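Local structure of terminal oxygenase component of carbazole (Janthinobacterium sp., 7BUG) at residues A2-E6 / I376-A380; G14-Y18 / W365-S370; Y296-L300 / L326-N330; F25-Y30 / W265-V269. The protein catalyses, as the terminal oxygenase of carbazole 1,9a-dioxygenase, the angular dioxygenation of carbazole that leads to 2'-aminobiphenyl-2,3-diol, using a Rieske cluster and a non-haem iron. All coordinates share one frame; numbering follows the deposited sequence. Where two conformers were deposited one is given.

In the fold
From the N terminus, residues 2-6 are met by 376-380 near the other end of the chain, so contact 1 closes a loop that holds nearly the whole subunit. Contact 2 nests inside it, setting helix 16-20 against helix 360-372. Within both loops, contact 4 joins the entry to strand 28-32 of the Rieske part to the turn between strands 261-265 and 269-273 of the catalytic part. Contact 3, also inside both, follows in series with contact 4 and closes a short loop from strand 293-303 to the region where helix 307-327 ends, beside the iron. Contacts 1, 2 and 4 touch one another; contact 3 lies about 6 Å from contact 4 at the nearest atoms.

Contact 1. Residues A2-E6 / I376-A380; sequences ANVDE and IQTQA
With chi1 at -65°, N3 has its CG anti to its own carbonyl carbon, and this turns the carboxamide across the gap to the backbone of Q377 and T378. T378 holds OG1 between its backbone N and carbonyl carbon (chi1 75°), which leaves CG2 to meet the methyl CB of A2, 3.7 Å away. The amide of N3 carries most of the contact. Its ND2 donates to Q377 O over 3.0 Å in a nearly straight bond, with an N-H...O angle of 162°; the acceptor lies close to the plane of the amide, while the donor is a little off the carbonyl plane. On the other branch, N3 OD1 faces T378 CA at 3.6 Å, the asparagine crossing the threonine roughly at a right angle. A water extends this grip: it donates to N3 OD1 at 2.6 Å and to A2 O, and accepts from Q379 N at 2.9 Å, so the first turn of helix 379-382 is tied to the N-terminal chain. D20 accepts from the backbone nitrogens of A2 and N3, and the far end of Q377 is bound by R26. Away from the metal centres, N3 and the bridging water thus tie the N-terminal loop to the approach of the last helix, a helix start at which T378 is the N-cap residue and its OG1 accepts a weak capping bond from A380 N over 3.2 Å.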
loop_
_atom_site.group_PDB
_atom_site.type_symbol
_atom_site.label_atom_id
_atom_site.label_comp_id
_atom_site.label_asym_id
_atom_site.label_seq_id
_atom_site.Cartn_x
_atom_site.Cartn_y
_atom_site.Cartn_z
ATOM N N ALA A 2 9.668 18.101 -13.527
ATOM C CA ALA A 2 8.406 18.307 -12.716
ATOM C C ALA A 2 7.944 17.029 -11.998
ATOM O O ALA A 2 7.258 17.142 -10.961
ATOM C CB ALA A 2 7.321 18.860 -13.628
ATOM N N ASN A 3 8.280 15.832 -12.473
ATOM C CA ASN A 3 7.704 14.569 -11.932
ATOM C C ASN A 3 8.779 13.675 -11.289
ATOM O O ASN A 3 8.408 12.775 -10.552
ATOM C CB ASN A 3 6.989 13.756 -12.999
ATOM C CG ASN A 3 5.760 14.458 -13.554
ATOM O OD1 ASN A 3 4.956 14.966 -12.768
ATOM N ND2 ASN A 3 5.590 14.484 -14.867
ATOM N N VAL A 4 10.023 13.857 -11.669
ATOM C CA VAL A 4 11.163 12.950 -11.343
ATOM C C VAL A 4 12.235 13.761 -10.616
ATOM O O VAL A 4 12.427 14.905 -10.968
ATOM C CB VAL A 4 11.694 12.332 -12.641
ATOM C CG1 VAL A 4 13.020 11.599 -12.460
ATOM C CG2 VAL A 4 10.674 11.388 -13.237
ATOM N N ASP A 5 12.912 13.122 -9.661
ATOM C CA ASP A 5 14.066 13.724 -8.947
ATOM C C ASP A 5 14.967 14.427 -9.959
ATOM O O ASP A 5 15.418 13.786 -10.921
ATOM C CB ASP A 5 14.814 12.642 -8.178
ATOM C CG ASP A 5 15.648 13.243 -7.064
ATOM O OD1 ASP A 5 16.654 13.914 -7.379
ATOM O OD2 ASP A 5 15.222 13.127 -5.911
ATOM N N GLU A 6 15.261 15.703 -9.739
ATOM C CA GLU A 6 16.216 16.469 -10.595
ATOM C C GLU A 6 17.549 15.721 -10.690
ATOM O O GLU A 6 18.214 15.797 -11.763
ATOM C CB GLU A 6 16.439 17.888 -10.061
ATOM C CG GLU A 6 15.320 18.868 -10.391
ATOM C CD GLU A 6 14.921 19.030 -11.853
ATOM O OE1 GLU A 6 15.812 18.956 -12.740
ATOM O OE2 GLU A 6 13.699 19.209 -12.115
ATOM N N ILE A 376 4.356 18.246 -20.857
ATOM C CA ILE A 376 4.527 17.175 -19.830
ATOM C C ILE A 376 3.396 17.287 -18.814
ATOM O O ILE A 376 3.301 18.283 -18.062
ATOM C CB ILE A 376 5.927 17.211 -19.199
ATOM C CG1 ILE A 376 6.956 16.841 -20.268
ATOM C CG2 ILE A 376 6.006 16.316 -17.975
ATOM C CD1 ILE A 376 8.370 17.124 -19.897
ATOM N N GLN A 377 2.575 16.244 -18.752
ATOM C CA GLN A 377 1.492 16.208 -17.751
ATOM C C GLN A 377 2.104 16.073 -16.369
ATOM O O GLN A 377 3.037 15.233 -16.165
ATOM C CB GLN A 377 0.559 15.035 -18.057
ATOM C CG GLN A 377 -0.528 14.860 -17.019
ATOM C CD GLN A 377 -1.727 15.748 -17.275
ATOM O OE1 GLN A 377 -1.623 16.749 -18.002
ATOM N NE2 GLN A 377 -2.887 15.398 -16.732
ATOM N N THR A 378 1.589 16.841 -15.423
ATOM C CA THR A 378 2.113 16.821 -14.037
ATOM C C THR A 378 0.970 16.678 -13.035
ATOM O O THR A 378 -0.192 16.747 -13.412
ATOM C CB THR A 378 2.881 18.114 -13.712
ATOM O OG1 THR A 378 1.909 19.141 -13.521
ATOM C CG2 THR A 378 3.864 18.505 -14.790
ATOM N N GLN A 379 1.345 16.356 -11.813
ATOM C CA GLN A 379 0.372 16.159 -10.718
ATOM C C GLN A 379 -0.354 17.491 -10.530
ATOM O O GLN A 379 -1.536 17.478 -10.126
ATOM C CB GLN A 379 1.059 15.604 -9.459
ATOM C CG GLN A 379 0.910 14.102 -9.267
ATOM C CD GLN A 379 -0.498 13.563 -9.342
ATOM O OE1 GLN A 379 -1.460 14.087 -8.754
ATOM N NE2 GLN A 379 -0.625 12.466 -10.057
ATOM N N ALA A 380 0.261 18.627 -10.864
ATOM C CA ALA A 380 -0.409 19.935 -10.806
ATOM C C ALA A 380 -1.600 19.964 -11.779
ATOM O O ALA A 380 -2.617 20.523 -11.427
ATOM C CB ALA A 380 0.561 21.077 -11.083
HETATM O O HOH W 1 4.080 16.450 -10.809
#

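Contact 2. Residues G14-Y18 / W365-S370; sequences GWAPY and WRKLAS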
loop_
_atom_site.group_PDB
_atom_site.type_symbol
_atom_site.label_atom_id
_atom_site.label_comp_id
_atom_site.label_asym_id
_atom_site.label_seq_id
_atom_site.Cartn_x
_atom_site.Cartn_y
_atom_site.Cartn_z
ATOM N N GLY A 14 20.339 12.965 -22.602
ATOM C CA GLY A 14 19.921 12.621 -23.974
ATOM C C GLY A 14 18.410 12.770 -24.203
ATOM O O GLY A 14 18.004 12.900 -25.399
ATOM N N TRP A 15 17.593 12.709 -23.135
ATOM C CA TRP A 15 16.127 12.502 -23.253
ATOM C C TRP A 15 15.434 12.751 -21.907
ATOM O O TRP A 15 14.506 11.986 -21.501
ATOM C CB TRP A 15 15.847 11.120 -23.854
ATOM C CG TRP A 15 16.595 10.009 -23.192
ATOM C CD1 TRP A 15 16.275 9.373 -22.031
ATOM C CD2 TRP A 15 17.716 9.290 -23.730
ATOM N NE1 TRP A 15 17.153 8.359 -21.766
ATOM C CE2 TRP A 15 18.056 8.286 -22.790
ATOM C CE3 TRP A 15 18.462 9.390 -24.900
ATOM C CZ2 TRP A 15 19.108 7.397 -22.975
ATOM C CZ3 TRP A 15 19.528 8.537 -25.058
ATOM C CH2 TRP A 15 19.824 7.538 -24.135
ATOM N N ALA A 16 15.798 13.815 -21.209
ATOM C CA ALA A 16 15.314 14.099 -19.849
ATOM C C ALA A 16 13.810 14.389 -19.858
ATOM O O ALA A 16 13.123 13.926 -18.947
ATOM C CB ALA A 16 16.064 15.244 -19.219
ATOM N N PRO A 17 13.230 15.108 -20.844
ATOM C CA PRO A 17 11.782 15.376 -20.811
ATOM C C PRO A 17 10.975 14.070 -20.890
ATOM O O PRO A 17 9.984 13.940 -20.207
ATOM C CB PRO A 17 11.535 16.266 -22.028
ATOM C CG PRO A 17 12.899 16.974 -22.216
ATOM C CD PRO A 17 13.898 15.866 -21.926
ATOM N N TYR A 18 11.458 13.140 -21.678
ATOM C CA TYR A 18 10.804 11.792 -21.803
ATOM C C TYR A 18 10.821 11.083 -20.458
ATOM O O TYR A 18 9.804 10.479 -20.082
ATOM C CB TYR A 18 11.526 10.978 -22.850
ATOM C CG TYR A 18 10.997 9.577 -23.009
ATOM C CD1 TYR A 18 9.814 9.329 -23.654
ATOM C CD2 TYR A 18 11.685 8.520 -22.475
ATOM C CE1 TYR A 18 9.368 8.018 -23.825
ATOM C CE2 TYR A 18 11.270 7.219 -22.640
ATOM C CZ TYR A 18 10.123 6.957 -23.338
ATOM O OH TYR A 18 9.719 5.680 -23.631
ATOM N N TRP A 365 13.423 7.187 -30.494
ATOM C CA TRP A 365 12.067 7.507 -29.995
ATOM C C TRP A 365 12.156 8.420 -28.769
ATOM O O TRP A 365 11.380 9.389 -28.671
ATOM C CB TRP A 365 11.270 6.217 -29.698
ATOM C CG TRP A 365 10.274 6.385 -28.593
ATOM C CD1 TRP A 365 10.373 5.859 -27.347
ATOM C CD2 TRP A 365 9.029 7.111 -28.611
ATOM N NE1 TRP A 365 9.338 6.240 -26.573
ATOM C CE2 TRP A 365 8.490 6.996 -27.318
ATOM C CE3 TRP A 365 8.331 7.844 -29.582
ATOM C CZ2 TRP A 365 7.267 7.528 -26.958
ATOM C CZ3 TRP A 365 7.110 8.366 -29.225
ATOM C CH2 TRP A 365 6.609 8.222 -27.944
ATOM N N ARG A 366 13.038 8.118 -27.820
ATOM C CA ARG A 366 13.122 8.865 -26.550
ATOM C C ARG A 366 13.483 10.322 -26.864
ATOM O O ARG A 366 12.941 11.260 -26.238
ATOM C CB ARG A 366 14.099 8.250 -25.566
ATOM C CG ARG A 366 13.730 6.843 -25.112
ATOM C CD ARG A 366 14.807 6.432 -24.102
ATOM N NE ARG A 366 14.497 5.132 -23.513
ATOM C CZ ARG A 366 15.388 4.434 -22.811
ATOM N NH1 ARG A 366 16.593 4.948 -22.575
ATOM N NH2 ARG A 366 15.002 3.289 -22.274
ATOM N N LYS A 367 14.370 10.493 -27.843
ATOM C CA LYS A 367 14.791 11.852 -28.271
ATOM C C LYS A 367 13.658 12.543 -29.016
ATOM O O LYS A 367 13.420 13.734 -28.763
ATOM C CB LYS A 367 16.032 11.694 -29.141
ATOM C CG LYS A 367 17.256 11.244 -28.368
ATOM C CD LYS A 367 18.558 11.487 -29.141
ATOM C CE LYS A 367 19.217 10.242 -29.669
ATOM N NZ LYS A 367 20.385 9.868 -28.831
ATOM N N LEU A 368 13.029 11.847 -29.938
ATOM C CA LEU A 368 11.892 12.431 -30.702
ATOM C C LEU A 368 10.827 12.878 -29.696
ATOM O O LEU A 368 10.295 14.014 -29.777
ATOM C CB LEU A 368 11.328 11.386 -31.655
ATOM C CG LEU A 368 10.099 11.944 -32.350
ATOM C CD1 LEU A 368 10.425 12.353 -33.760
ATOM C CD2 LEU A 368 8.933 11.001 -32.290
ATOM N N ALA A 369 10.487 12.027 -28.726
ATOM C CA ALA A 369 9.414 12.336 -27.767
ATOM C C ALA A 369 9.843 13.531 -26.937
ATOM O O ALA A 369 8.988 14.361 -26.597
ATOM C CB ALA A 369 9.149 11.134 -26.876
ATOM N N SER A 370 11.113 13.576 -26.526
ATOM C CA SER A 370 11.635 14.674 -25.676
ATOM C C SER A 370 11.522 15.999 -26.430
ATOM O O SER A 370 11.158 16.991 -25.765
ATOM C CB SER A 370 13.045 14.411 -25.277
ATOM O OG SER A 370 13.185 13.314 -24.382
#
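Y18 enters the surface of helix 360-372 as a knob in a hole formed by W365, R366, A369 and S370. Its hydroxyl receives the indole N-H of W365: NE1 to OH is 3.0 Å, the bond runs at 158°, and the oxygen lies near the indole plane. The two rings are almost perpendicular, with planes at 88°. On the tyrosine ring, R366 lays its CB over one face, and its CG comes to 3.5 Å from Y18 CE2. The same arginine serves W15 too, because its chain is extended from CG to NE: CD sits squarely above the five-membered ring of W15, 3.8 Å from the centroid. Farther along, R366 NH1 approaches W15 CZ2 at 3.5 Å. S370 closes the other end of the contact. Its OG, anti to the carbonyl carbon (chi1 -68°), accepts from Y18 N at 3.2 Å and gives its own hydrogen to R366 O at 2.8 Å. That carbonyl also takes the helical bond from S370 N, the two donors arriving from opposite faces of its plane. In the next shell, E176 binds both Y18 OH and R366 NH2, E353 pairs with R366 NH1, and R366 packs on R72 of a neighbouring subunit, a residue of its Rieske cluster site. With a phenylalanine at Y18, W365 NE1 would probably be left without its acceptor and E176 without one of its partners. The carboxylates of E176 and E353 probably stabilise the positive charge of R366, while its aliphatic chain packs on W15 and Y18.

Contact 3. Residues Y296-L300 / L326-N330; sequences YFQTL and LEGFN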
loop_
_atom_site.group_PDB
_atom_site.type_symbol
_atom_site.label_atom_id
_atom_site.label_comp_id
_atom_site.label_asym_id
_atom_site.label_seq_id
_atom_site.Cartn_x
_atom_site.Cartn_y
_atom_site.Cartn_z
ATOM N N TYR A 296 -3.896 -0.542 -23.412
ATOM C CA TYR A 296 -3.249 -1.173 -24.577
ATOM C C TYR A 296 -4.331 -1.259 -25.634
ATOM O O TYR A 296 -5.238 -2.159 -25.604
ATOM C CB TYR A 296 -2.633 -2.510 -24.168
ATOM C CG TYR A 296 -2.014 -3.254 -25.314
ATOM C CD1 TYR A 296 -1.298 -2.632 -26.321
ATOM C CD2 TYR A 296 -2.031 -4.650 -25.336
ATOM C CE1 TYR A 296 -0.700 -3.333 -27.349
ATOM C CE2 TYR A 296 -1.385 -5.364 -26.325
ATOM C CZ TYR A 296 -0.742 -4.724 -27.367
ATOM O OH TYR A 296 -0.143 -5.396 -28.427
ATOM N N PHE A 297 -4.347 -0.246 -26.491
ATOM C CA PHE A 297 -5.449 -0.005 -27.423
ATOM C C PHE A 297 -4.994 -0.510 -28.787
ATOM O O PHE A 297 -4.179 0.134 -29.468
ATOM C CB PHE A 297 -5.853 1.476 -27.400
ATOM C CG PHE A 297 -7.117 1.786 -28.168
ATOM C CD1 PHE A 297 -7.131 2.007 -29.525
ATOM C CD2 PHE A 297 -8.290 1.951 -27.485
ATOM C CE1 PHE A 297 -8.315 2.317 -30.177
ATOM C CE2 PHE A 297 -9.494 2.255 -28.117
ATOM C CZ PHE A 297 -9.486 2.451 -29.476
ATOM N N GLN A 298 -5.412 -1.739 -29.117
ATOM C CA GLN A 298 -4.838 -2.483 -30.250
ATOM C C GLN A 298 -5.837 -2.389 -31.422
ATOM O O GLN A 298 -7.071 -2.576 -31.156
ATOM C CB GLN A 298 -4.739 -3.972 -29.913
ATOM C CG GLN A 298 -3.645 -4.378 -28.963
ATOM C CD GLN A 298 -3.850 -5.850 -28.614
ATOM O OE1 GLN A 298 -4.910 -6.238 -28.130
ATOM N NE2 GLN A 298 -2.869 -6.663 -28.958
ATOM N N THR A 299 -5.367 -2.088 -32.628
ATOM C CA THR A 299 -6.218 -2.071 -33.838
ATOM C C THR A 299 -5.503 -2.778 -34.985
ATOM O O THR A 299 -4.285 -2.781 -35.031
ATOM C CB THR A 299 -6.619 -0.659 -34.301
ATOM O OG1 THR A 299 -5.485 -0.007 -34.859
ATOM C CG2 THR A 299 -7.208 0.186 -33.182
ATOM N N LEU A 300 -6.297 -3.449 -35.828
ATOM C CA LEU A 300 -5.821 -3.968 -37.118
ATOM C C LEU A 300 -6.629 -3.259 -38.197
ATOM O O LEU A 300 -7.869 -3.123 -38.052
ATOM C CB LEU A 300 -6.042 -5.483 -37.219
ATOM C CG LEU A 300 -5.300 -6.318 -36.174
ATOM C CD1 LEU A 300 -5.633 -7.804 -36.381
ATOM C CD2 LEU A 300 -3.813 -6.103 -36.275
ATOM N N LEU A 326 -3.824 -10.592 -31.880
ATOM C CA LEU A 326 -4.033 -9.569 -30.816
ATOM C C LEU A 326 -3.905 -10.226 -29.449
ATOM O O LEU A 326 -3.321 -9.625 -28.551
ATOM C CB LEU A 326 -5.358 -8.837 -30.958
ATOM C CG LEU A 326 -5.483 -7.987 -32.230
ATOM C CD1 LEU A 326 -6.677 -7.040 -32.093
ATOM C CD2 LEU A 326 -4.205 -7.232 -32.525
ATOM N N GLU A 327 -4.368 -11.468 -29.308
ATOM C CA GLU A 327 -4.221 -12.181 -28.016
ATOM C C GLU A 327 -3.015 -13.105 -28.083
ATOM O O GLU A 327 -2.063 -12.892 -27.331
ATOM C CB GLU A 327 -5.536 -12.882 -27.693
ATOM C CG GLU A 327 -6.614 -11.910 -27.318
ATOM C CD GLU A 327 -8.046 -12.416 -27.337
ATOM O OE1 GLU A 327 -8.251 -13.607 -27.616
ATOM O OE2 GLU A 327 -8.956 -11.622 -27.086
ATOM N N GLY A 328 -2.995 -14.066 -29.010
ATOM C CA GLY A 328 -2.007 -15.170 -29.038
ATOM C C GLY A 328 -0.589 -14.754 -29.415
ATOM O O GLY A 328 0.361 -15.540 -29.204
ATOM N N PHE A 329 -0.386 -13.573 -29.989
ATOM C CA PHE A 329 0.980 -13.054 -30.206
ATOM C C PHE A 329 1.290 -11.983 -29.152
ATOM O O PHE A 329 2.354 -12.039 -28.466
ATOM C CB PHE A 329 1.090 -12.524 -31.633
ATOM C CG PHE A 329 2.442 -12.077 -32.059
ATOM C CD1 PHE A 329 3.354 -12.964 -32.608
ATOM C CD2 PHE A 329 2.816 -10.747 -31.931
ATOM C CE1 PHE A 329 4.577 -12.517 -33.078
ATOM C CE2 PHE A 329 4.066 -10.328 -32.337
ATOM C CZ PHE A 329 4.953 -11.205 -32.910
ATOM N N ASN A 330 0.381 -11.015 -28.989
ATOM C CA ASN A 330 0.717 -9.842 -28.117
ATOM C C ASN A 330 0.578 -10.123 -26.622
ATOM O O ASN A 330 1.087 -9.319 -25.834
ATOM C CB ASN A 330 -0.059 -8.570 -28.474
ATOM C CG ASN A 330 0.375 -8.011 -29.811
ATOM O OD1 ASN A 330 -0.472 -7.828 -30.671
ATOM N ND2 ASN A 330 1.660 -7.739 -30.009
#
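Q298 and L326 run past each other in opposite directions, which brings the glutamine amide alongside the backbone of L326. Extended beyond CG (chi2 172°), Q298 carries NE2 to L326 O at 3.0 Å. The bond is virtually straight, 176° at the hydrogen; it uses a lone pair in the carbonyl plane, and the oxygen lies in the glutamine's own amide plane. Two residues along the strand, L300 meets L326 tip to tip, with CG 3.9 Å from L326 CD2. The third element is N330, which crosses Y296 at about a right angle, its amide plane standing 88° to the tyrosine ring. N330 CB lies near the plane of that ring at its edge, 3.2 Å from Y296 OH. Between Q298 and N330 the two amides are turned steeply against each other, and Q298 NE2 comes to 3.2 Å from N330 OD1. Outside partners fix the polar ends: Y296 OH is bonded to E284, whereas N330 receives Q282 NE2 at OD1 and gives ND2 to D333, a ligand of the catalytic iron. Q298 thus links strand 293-303 to the carbonyl of L326, shortly before N330 and the iron ligand D333. N330 acts as a second-shell residue, its amide held at both ends, and its N-H probably helps orient the carboxylate of D333.

Contact 4. Residues F25-Y30 / W265-V269; sequences FRNHWY and WLPGV
A buried junction between the Rieske part and the catalytic part forms where P267 packs against the start of strand 28-32. This proline follows a cis peptide bond in the turn that links strands 261-265 and 269-273, and a classic beta bulge, with G268 and V269 both facing W265, lies at the same turn. The pyrrolidine ring meets both H28 and Y30. Its CB stands over one face of the imidazole, 4.2 Å from the ring centroid and 28° off the normal, as a CH-pi contact. The same carbon is 3.6 Å from Y30 CE1, and P267 CG reaches W29 O at 3.5 Å. Beside the proline, L266 turns CD2 to F25 CE2 at 3.7 Å, the two side chains crossing at about a right angle. At chi1 -67° the ring of Y30 lies beside its backbone N and points back to the loop before the strand. There its OH donates to F25 O over 2.6 Å, on a lone pair in the carbonyl plane. H28 is anchored from beyond the contact by Q374 N, bound to its NE2, while A369 of helix 360-372 packs on both F25 and L266. A leucine in place of Y30 would probably lose the clamp on F25 O and uncover one flank of P267, setting the loop before the strand freer to move. Across the junction itself the cohesion is apolar and CH-pi, and the polar atoms of H28 and Y30 are satisfied on their own side or by other parts of the chain.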
loop_
_atom_site.group_PDB
_atom_site.type_symbol
_atom_site.label_atom_id
_atom_site.label_comp_id
_atom_site.label_asym_id
_atom_site.label_seq_id
_atom_site.Cartn_x
_atom_site.Cartn_y
_atom_site.Cartn_z
ATOM N N PHE A 25 2.110 12.797 -22.134
ATOM C CA PHE A 25 2.224 14.128 -22.769
ATOM C C PHE A 25 0.844 14.743 -22.862
ATOM O O PHE A 25 -0.074 14.197 -23.517
ATOM C CB PHE A 25 2.895 13.996 -24.133
ATOM C CG PHE A 25 4.301 13.468 -24.023
ATOM C CD1 PHE A 25 5.265 14.108 -23.242
ATOM C CD2 PHE A 25 4.678 12.383 -24.797
ATOM C CE1 PHE A 25 6.581 13.648 -23.240
ATOM C CE2 PHE A 25 6.001 11.955 -24.797
ATOM C CZ PHE A 25 6.939 12.553 -23.979
ATOM N N ARG A 26 0.713 15.936 -22.300
ATOM C CA ARG A 26 -0.493 16.751 -22.415
ATOM C C ARG A 26 -0.557 17.355 -23.825
ATOM O O ARG A 26 0.478 17.428 -24.482
ATOM C CB ARG A 26 -0.549 17.791 -21.299
ATOM C CG ARG A 26 -1.892 18.489 -21.156
ATOM C CD ARG A 26 -1.847 19.450 -19.969
ATOM N NE ARG A 26 -3.158 20.019 -19.790
ATOM C CZ ARG A 26 -4.176 19.371 -19.211
ATOM N NH1 ARG A 26 -3.966 18.231 -18.556
ATOM N NH2 ARG A 26 -5.357 19.957 -19.162
ATOM N N ASN A 27 -1.750 17.751 -24.250
ATOM C CA ASN A 27 -2.006 18.453 -25.524
ATOM C C ASN A 27 -1.807 17.500 -26.709
ATOM O O ASN A 27 -1.318 17.920 -27.764
ATOM C CB ASN A 27 -1.146 19.726 -25.584
ATOM C CG ASN A 27 -1.416 20.617 -24.403
ATOM O OD1 ASN A 27 -2.571 20.926 -24.141
ATOM N ND2 ASN A 27 -0.402 21.005 -23.642
ATOM N N HIS A 28 -2.238 16.227 -26.582
ATOM C CA HIS A 28 -2.368 15.278 -27.688
ATOM C C HIS A 28 -3.719 14.569 -27.576
ATOM O O HIS A 28 -4.314 14.561 -26.500
ATOM C CB HIS A 28 -1.246 14.224 -27.704
ATOM C CG HIS A 28 0.137 14.732 -27.882
ATOM N ND1 HIS A 28 0.745 14.731 -29.102
ATOM C CD2 HIS A 28 1.017 15.234 -27.005
ATOM C CE1 HIS A 28 1.973 15.244 -28.930
ATOM N NE2 HIS A 28 2.186 15.538 -27.673
ATOM N N TRP A 29 -4.136 14.019 -28.685
ATOM C CA TRP A 29 -5.267 13.106 -28.820
ATOM C C TRP A 29 -4.850 11.717 -28.346
ATOM O O TRP A 29 -3.783 11.268 -28.749
ATOM C CB TRP A 29 -5.732 13.038 -30.262
ATOM C CG TRP A 29 -6.352 14.283 -30.803
ATOM C CD1 TRP A 29 -5.756 15.209 -31.608
ATOM C CD2 TRP A 29 -7.721 14.685 -30.650
ATOM N NE1 TRP A 29 -6.652 16.183 -31.941
ATOM C CE2 TRP A 29 -7.866 15.867 -31.419
ATOM C CE3 TRP A 29 -8.833 14.178 -29.979
ATOM C CZ2 TRP A 29 -9.067 16.559 -31.473
ATOM C CZ3 TRP A 29 -10.030 14.825 -30.087
ATOM C CH2 TRP A 29 -10.144 16.003 -30.819
ATOM N N TYR A 30 -5.759 11.077 -27.612
ATOM C CA TYR A 30 -5.594 9.668 -27.196
ATOM C C TYR A 30 -6.884 8.881 -27.393
ATOM O O TYR A 30 -7.940 9.344 -26.990
ATOM C CB TYR A 30 -5.258 9.592 -25.702
ATOM C CG TYR A 30 -3.909 10.162 -25.377
ATOM C CD1 TYR A 30 -2.767 9.405 -25.510
ATOM C CD2 TYR A 30 -3.768 11.463 -24.973
ATOM C CE1 TYR A 30 -1.516 9.917 -25.182
ATOM C CE2 TYR A 30 -2.533 12.015 -24.696
ATOM C CZ TYR A 30 -1.396 11.233 -24.780
ATOM O OH TYR A 30 -0.203 11.820 -24.484
ATOM N N TRP A 265 5.019 6.725 -33.249
ATOM C CA TRP A 265 4.558 8.132 -33.437
ATOM C C TRP A 265 4.170 8.710 -32.088
ATOM O O TRP A 265 3.510 7.995 -31.309
ATOM C CB TRP A 265 3.363 8.127 -34.395
ATOM C CG TRP A 265 3.708 7.494 -35.705
ATOM C CD1 TRP A 265 3.676 6.169 -36.012
ATOM C CD2 TRP A 265 4.278 8.157 -36.854
ATOM N NE1 TRP A 265 4.137 5.948 -37.287
ATOM C CE2 TRP A 265 4.520 7.157 -37.824
ATOM C CE3 TRP A 265 4.599 9.495 -37.146
ATOM C CZ2 TRP A 265 5.065 7.451 -39.075
ATOM C CZ3 TRP A 265 5.166 9.770 -38.368
ATOM C CH2 TRP A 265 5.384 8.767 -39.315
ATOM N N LEU A 266 4.462 9.991 -31.870
ATOM C CA LEU A 266 3.781 10.731 -30.783
ATOM C C LEU A 266 2.279 10.686 -31.024
ATOM O O LEU A 266 1.815 10.856 -32.147
ATOM C CB LEU A 266 4.308 12.160 -30.662
ATOM C CG LEU A 266 5.648 12.305 -29.946
ATOM C CD1 LEU A 266 6.218 13.689 -30.244
ATOM C CD2 LEU A 266 5.507 12.122 -28.438
ATOM N N PRO A 267 1.463 10.581 -29.951
ATOM C CA PRO A 267 1.955 10.554 -28.562
ATOM C C PRO A 267 2.411 9.196 -27.982
ATOM O O PRO A 267 2.845 9.138 -26.828
ATOM C CB PRO A 267 0.715 10.996 -27.761
ATOM C CG PRO A 267 -0.439 10.410 -28.587
ATOM C CD PRO A 267 -0.005 10.611 -30.016
ATOM N N GLY A 268 2.308 8.142 -28.761
ATOM C CA GLY A 268 2.724 6.799 -28.322
ATOM C C GLY A 268 1.891 5.746 -29.022
ATOM O O GLY A 268 1.060 5.036 -28.388
ATOM N N VAL A 269 2.098 5.625 -30.328
ATOM C CA VAL A 269 1.312 4.704 -31.167
ATOM C C VAL A 269 2.265 4.092 -32.183
ATOM O O VAL A 269 3.018 4.815 -32.886
ATOM C CB VAL A 269 0.072 5.329 -31.827
ATOM C CG1 VAL A 269 0.373 6.616 -32.534
ATOM C CG2 VAL A 269 -0.567 4.382 -32.794
#